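Local coordinates for Blo t 1 allergen (Blomia tropicalis, PDB 5JT8), which is a mite allergen of the papain family that probably acts as a cysteine protease, at residues P114-R120 against V286-T290; Y223-G227 against T329-L333. All coordinates share one frame; numbering follows the deposited sequence.

Contact 1 of 2, residues P114-R120 against V286-T290; sequences PQNFDWR and VGWGT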
loop_
_atom_site.group_PDB
_atom_site.type_symbol
_atom_site.label_atom_id
_atom_site.label_comp_id
_atom_site.label_asym_id
_atom_site.label_seq_id
_atom_site.Cartn_x
_atom_site.Cartn_y
_atom_site.Cartn_z
ATOM N N PRO A 114 -20.578 10.310 -8.466
ATOM C CA PRO A 114 -19.937 11.272 -9.358
ATOM C C PRO A 114 -18.907 10.558 -10.217
ATOM O O PRO A 114 -18.338 9.548 -9.779
ATOM C CB PRO A 114 -19.288 12.276 -8.401
ATOM C CG PRO A 114 -19.219 11.586 -7.086
ATOM C CD PRO A 114 -20.318 10.585 -7.040
ATOM N N GLN A 115 -18.702 11.053 -11.430
ATOM C CA GLN A 115 -17.756 10.444 -12.357
ATOM C C GLN A 115 -16.337 10.517 -11.795
ATOM O O GLN A 115 -15.558 9.582 -11.957
ATOM C CB GLN A 115 -17.818 11.124 -13.738
ATOM C CG GLN A 115 -16.873 10.483 -14.770
ATOM C CD GLN A 115 -17.097 10.968 -16.206
ATOM O OE1 GLN A 115 -16.959 12.156 -16.504
ATOM N NE2 GLN A 115 -17.421 10.037 -17.104
ATOM N N ASN A 116 -16.003 11.627 -11.140
ATOM C CA ASN A 116 -14.673 11.793 -10.542
ATOM C C ASN A 116 -14.764 12.112 -9.069
ATOM O O ASN A 116 -15.622 12.876 -8.639
ATOM C CB ASN A 116 -13.876 12.910 -11.236
ATOM C CG ASN A 116 -13.731 12.688 -12.723
ATOM O OD1 ASN A 116 -12.950 11.846 -13.168
ATOM N ND2 ASN A 116 -14.479 13.452 -13.504
ATOM N N PHE A 117 -13.857 11.544 -8.296
ATOM C CA PHE A 117 -13.785 11.814 -6.872
ATOM C C PHE A 117 -12.328 11.603 -6.455
ATOM O O PHE A 117 -11.745 10.570 -6.739
ATOM C CB PHE A 117 -14.739 10.898 -6.094
ATOM C CG PHE A 117 -14.911 11.277 -4.647
ATOM C CD1 PHE A 117 -13.986 10.880 -3.691
ATOM C CD2 PHE A 117 -16.006 12.027 -4.239
ATOM C CE1 PHE A 117 -14.146 11.229 -2.354
ATOM C CE2 PHE A 117 -16.171 12.381 -2.906
ATOM C CZ PHE A 117 -15.242 11.979 -1.963
ATOM N N ASP A 118 -11.744 12.594 -5.799
ATOM C CA ASP A 118 -10.330 12.549 -5.447
ATOM C C ASP A 118 -10.138 13.183 -4.064
ATOM O O ASP A 118 -10.195 14.401 -3.935
ATOM C CB ASP A 118 -9.502 13.285 -6.522
ATOM C CG ASP A 118 -7.998 13.069 -6.379
ATOM O OD1 ASP A 118 -7.554 12.567 -5.331
ATOM O OD2 ASP A 118 -7.260 13.405 -7.323
ATOM N N TRP A 119 -9.923 12.370 -3.031
ATOM C CA TRP A 119 -9.700 12.928 -1.697
ATOM C C TRP A 119 -8.496 13.882 -1.649
ATOM O O TRP A 119 -8.453 14.776 -0.801
ATOM C CB TRP A 119 -9.523 11.818 -0.658
ATOM C CG TRP A 119 -10.809 11.282 -0.153
ATOM C CD1 TRP A 119 -11.300 10.009 -0.332
ATOM C CD2 TRP A 119 -11.795 11.986 0.617
ATOM N NE1 TRP A 119 -12.524 9.887 0.280
ATOM C CE2 TRP A 119 -12.853 11.082 0.868
ATOM C CE3 TRP A 119 -11.896 13.300 1.100
ATOM C CZ2 TRP A 119 -13.988 11.438 1.596
ATOM C CZ3 TRP A 119 -13.028 13.661 1.815
ATOM C CH2 TRP A 119 -14.068 12.732 2.052
ATOM N N ARG A 120 -7.538 13.727 -2.564
ATOM C CA ARG A 120 -6.402 14.661 -2.621
ATOM C C ARG A 120 -6.840 16.107 -2.877
ATOM O O ARG A 120 -6.107 17.055 -2.578
ATOM C CB ARG A 120 -5.410 14.264 -3.712
ATOM C CG ARG A 120 -4.748 12.906 -3.549
ATOM C CD ARG A 120 -3.855 12.609 -4.759
ATOM N NE ARG A 120 -4.636 12.546 -5.992
ATOM C CZ ARG A 120 -4.145 12.236 -7.188
ATOM N NH1 ARG A 120 -2.855 11.953 -7.322
ATOM N NH2 ARG A 120 -4.947 12.201 -8.255
ATOM N N VAL A 286 -7.701 6.422 -2.841
ATOM C CA VAL A 286 -8.110 7.736 -2.391
ATOM C C VAL A 286 -9.135 8.342 -3.334
ATOM O O VAL A 286 -9.581 9.457 -3.125
ATOM C CB VAL A 286 -6.922 8.708 -2.270
ATOM C CG1 VAL A 286 -5.921 8.223 -1.211
ATOM C CG2 VAL A 286 -6.263 8.925 -3.616
ATOM N N GLY A 287 -9.498 7.604 -4.375
ATOM C CA GLY A 287 -10.511 8.078 -5.298
ATOM C C GLY A 287 -10.548 7.403 -6.652
ATOM O O GLY A 287 -9.962 6.339 -6.865
ATOM N N TRP A 288 -11.239 8.040 -7.583
ATOM C CA TRP A 288 -11.392 7.490 -8.914
ATOM C C TRP A 288 -11.678 8.586 -9.897
ATOM O O TRP A 288 -12.027 9.704 -9.513
ATOM C CB TRP A 288 -12.520 6.468 -8.942
ATOM C CG TRP A 288 -13.874 7.097 -8.774
ATOM C CD1 TRP A 288 -14.670 7.598 -9.759
ATOM C CD2 TRP A 288 -14.580 7.299 -7.547
ATOM N NE1 TRP A 288 -15.838 8.094 -9.225
ATOM C CE2 TRP A 288 -15.812 7.913 -7.869
ATOM C CE3 TRP A 288 -14.305 7.002 -6.209
ATOM C CZ2 TRP A 288 -16.766 8.231 -6.904
ATOM C CZ3 TRP A 288 -15.247 7.327 -5.251
ATOM C CH2 TRP A 288 -16.462 7.940 -5.606
ATOM N N GLY A 289 -11.550 8.248 -11.173
ATOM C CA GLY A 289 -11.782 9.184 -12.238
ATOM C C GLY A 289 -11.893 8.465 -13.562
ATOM O O GLY A 289 -11.778 7.242 -13.626
ATOM N N THR A 290 -12.128 9.245 -14.610
ATOM C CA THR A 290 -12.222 8.759 -15.976
ATOM C C THR A 290 -11.403 9.656 -16.861
ATOM O O THR A 290 -11.603 10.866 -16.851
ATOM C CB THR A 290 -13.672 8.761 -16.504
ATOM O OG1 THR A 290 -14.502 7.972 -15.649
ATOM C CG2 THR A 290 -13.722 8.202 -17.919
HETATM O O HOH W 1 -15.121 7.363 -13.383
#
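W288 and F117 face each other across a short antiparallel pairing, in which strand 117-118, near the start of the papain-family protease sequence, lies along strand 281-291 of the domain's beta-sheet. Their backbones form a hydrogen-bonded pair, with F117 N to W288 O at 2.9 Å and W288 N returning a bond to F117 O. From CB the indole of W288 takes the position between its backbone N and carbonyl carbon (chi1 70°), which brings it against residues 114-117. CD1 then meets Q115 O, and at the pyrrole edge NE1 donates to P114 O at 2.9 Å, an acceptor lying almost in the ring plane. Farther out, CZ2 faces P114 CG, while one face of the benzo ring carries F117 CB, 3.4 Å from the ring centroid in a CH-pi contact. The phenyl ring is displaced, its plane within 17° of the indole's but with little shared area. M241 and I244 of helix 237-247 also touch the indole.

Farther along, W119 N donates to V286 O at 2.9 Å, and D118 N-caps the following helical turn through R120 N. R120 holds the same carboxylate side-on through NE and NH2. At the other end N116 brings its amide oxygen beside G289 CA, and OD1 accepts from T290 N at 3.1 Å, the donor tilted 22° from the carbonyl plane.

Contact 2 of 2, residues Y223-G227 against T329-L333; sequences YHVSG and TYATL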
loop_
_atom_site.group_PDB
_atom_site.type_symbol
_atom_site.label_atom_id
_atom_site.label_comp_id
_atom_site.label_asym_id
_atom_site.label_seq_id
_atom_site.Cartn_x
_atom_site.Cartn_y
_atom_site.Cartn_z
ATOM N N TYR A 223 -3.279 8.647 18.963
ATOM C CA TYR A 223 -4.388 8.828 18.041
ATOM C C TYR A 223 -5.069 7.493 17.771
ATOM O O TYR A 223 -4.417 6.517 17.403
ATOM C CB TYR A 223 -3.885 9.471 16.749
ATOM C CG TYR A 223 -3.340 10.842 17.024
ATOM C CD1 TYR A 223 -2.037 11.017 17.480
ATOM C CD2 TYR A 223 -4.147 11.965 16.888
ATOM C CE1 TYR A 223 -1.541 12.286 17.765
ATOM C CE2 TYR A 223 -3.661 13.237 17.164
ATOM C CZ TYR A 223 -2.362 13.393 17.606
ATOM O OH TYR A 223 -1.888 14.655 17.886
ATOM N N HIS A 224 -6.378 7.457 17.964
ATOM C CA HIS A 224 -7.136 6.230 17.791
ATOM C C HIS A 224 -8.015 6.298 16.565
ATOM O O HIS A 224 -8.194 7.355 15.984
ATOM C CB HIS A 224 -8.023 5.970 19.010
ATOM C CG HIS A 224 -7.274 5.879 20.299
ATOM N ND1 HIS A 224 -6.971 4.674 20.899
ATOM C CD2 HIS A 224 -6.764 6.841 21.106
ATOM C CE1 HIS A 224 -6.311 4.900 22.022
ATOM N NE2 HIS A 224 -6.175 6.205 22.172
ATOM N N VAL A 225 -8.571 5.156 16.191
ATOM C CA VAL A 225 -9.811 5.125 15.430
ATOM C C VAL A 225 -10.801 4.404 16.359
ATOM O O VAL A 225 -10.393 3.875 17.377
ATOM C CB VAL A 225 -9.667 4.398 14.083
ATOM C CG1 VAL A 225 -8.491 4.972 13.269
ATOM C CG2 VAL A 225 -9.471 2.898 14.306
ATOM N N SER A 226 -12.084 4.390 16.039
ATOM C CA SER A 226 -13.037 3.712 16.911
ATOM C C SER A 226 -13.527 2.389 16.327
ATOM O O SER A 226 -14.133 1.577 17.026
ATOM C CB SER A 226 -14.235 4.599 17.159
ATOM O OG SER A 226 -15.077 4.554 16.023
ATOM N N GLY A 227 -13.300 2.189 15.033
ATOM C CA GLY A 227 -13.773 0.980 14.383
ATOM C C GLY A 227 -13.275 0.874 12.959
ATOM O O GLY A 227 -12.695 1.817 12.404
ATOM N N THR A 329 -10.919 -2.287 3.076
ATOM C CA THR A 329 -11.238 -2.015 4.474
ATOM C C THR A 329 -11.291 -0.535 4.740
ATOM O O THR A 329 -10.358 0.180 4.388
ATOM C CB THR A 329 -10.194 -2.617 5.425
ATOM O OG1 THR A 329 -10.138 -4.031 5.243
ATOM C CG2 THR A 329 -10.536 -2.285 6.894
ATOM N N TYR A 330 -12.367 -0.065 5.371
ATOM C CA TYR A 330 -12.417 1.333 5.799
ATOM C C TYR A 330 -12.368 1.435 7.331
ATOM O O TYR A 330 -12.558 0.443 8.041
ATOM C CB TYR A 330 -13.671 2.032 5.245
ATOM C CG TYR A 330 -15.021 1.535 5.793
ATOM C CD1 TYR A 330 -15.713 0.510 5.166
ATOM C CD2 TYR A 330 -15.611 2.127 6.907
ATOM C CE1 TYR A 330 -16.952 0.076 5.636
ATOM C CE2 TYR A 330 -16.857 1.709 7.378
ATOM C CZ TYR A 330 -17.518 0.677 6.731
ATOM O OH TYR A 330 -18.746 0.244 7.175
ATOM N N ALA A 331 -12.076 2.626 7.836
ATOM C CA ALA A 331 -12.058 2.832 9.272
ATOM C C ALA A 331 -12.972 3.983 9.653
ATOM O O ALA A 331 -13.433 4.743 8.794
ATOM C CB ALA A 331 -10.623 3.097 9.770
ATOM N N THR A 332 -13.208 4.107 10.951
ATOM C CA THR A 332 -14.138 5.075 11.501
ATOM C C THR A 332 -13.515 5.736 12.722
ATOM O O THR A 332 -13.051 5.032 13.630
ATOM C CB THR A 332 -15.450 4.392 11.917
ATOM O OG1 THR A 332 -16.009 3.734 10.774
ATOM C CG2 THR A 332 -16.433 5.411 12.469
ATOM N N LEU A 333 -13.480 7.066 12.734
ATOM C CA LEU A 333 -13.014 7.811 13.902
ATOM C C LEU A 333 -14.122 7.979 14.945
ATOM O O LEU A 333 -13.965 7.633 16.131
ATOM C CB LEU A 333 -12.490 9.184 13.495
ATOM C CG LEU A 333 -11.281 9.259 12.562
ATOM C CD1 LEU A 333 -10.690 10.665 12.580
ATOM C CD2 LEU A 333 -10.208 8.241 12.957
ATOM O OXT LEU A 333 -15.200 8.472 14.591
#
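T332 O is the acceptor on which S226 and G227 converge. S226 N donates to T332 O at 2.7 Å, in the carbonyl plane, and G227 N adds a longer bond of 3.2 Å to the same T332 O, while S226 OG donates to it from well above that plane, also at 3.2 Å. The hydroxyl gets there because chi1 of 78° sets OG between the backbone N and the carbonyl carbon. T332 N closes the pairing by donating to G227 O at 2.8 Å, from above the carbonyl plane. Two consecutive residues thus face one across the strands: a classic beta bulge, at the point where the chain enters strand 227-230 and pairs antiparallel with 329-332, the last strand of this papain-family protease. Beside the bulge, V225 CG1 meets L333 CD2 at 3.7 Å, the two side chains crossing at about a right angle, and the same leucine methyl approaches H224 O. Helices back this apolar patch: V225 rests on M194 and I195 of helix 187-196, L333 on L149, Y150 and Q153 of helix 139-154. Further out, H224 is tied through side chain and backbone, ND1 donating to I195 O and O accepting from Y150 OH.

How the contacts relate
Contact 1 and contact 2 illustrate how a papain-like enzyme ties distant parts of its chain together by short antiparallel pairings. Their segments alternate along the sequence, 114-120 and 223-227 each coming before the partner of the other, so the two closures cross. In space the centres lie 22 Å apart and the nearest atoms about 9 Å, without touching. Contact 1 adds an edge to the large mixed sheet, whereas contact 2 belongs to the two-stranded pairing of 227-230 with 329-332, though T329 still bonds through its backbone to V251 of the mixed sheet. Helix 237-247 touches both contacts: M241, I244 and Q245 meet side chains of contact 1, and H247 stacks on Y330.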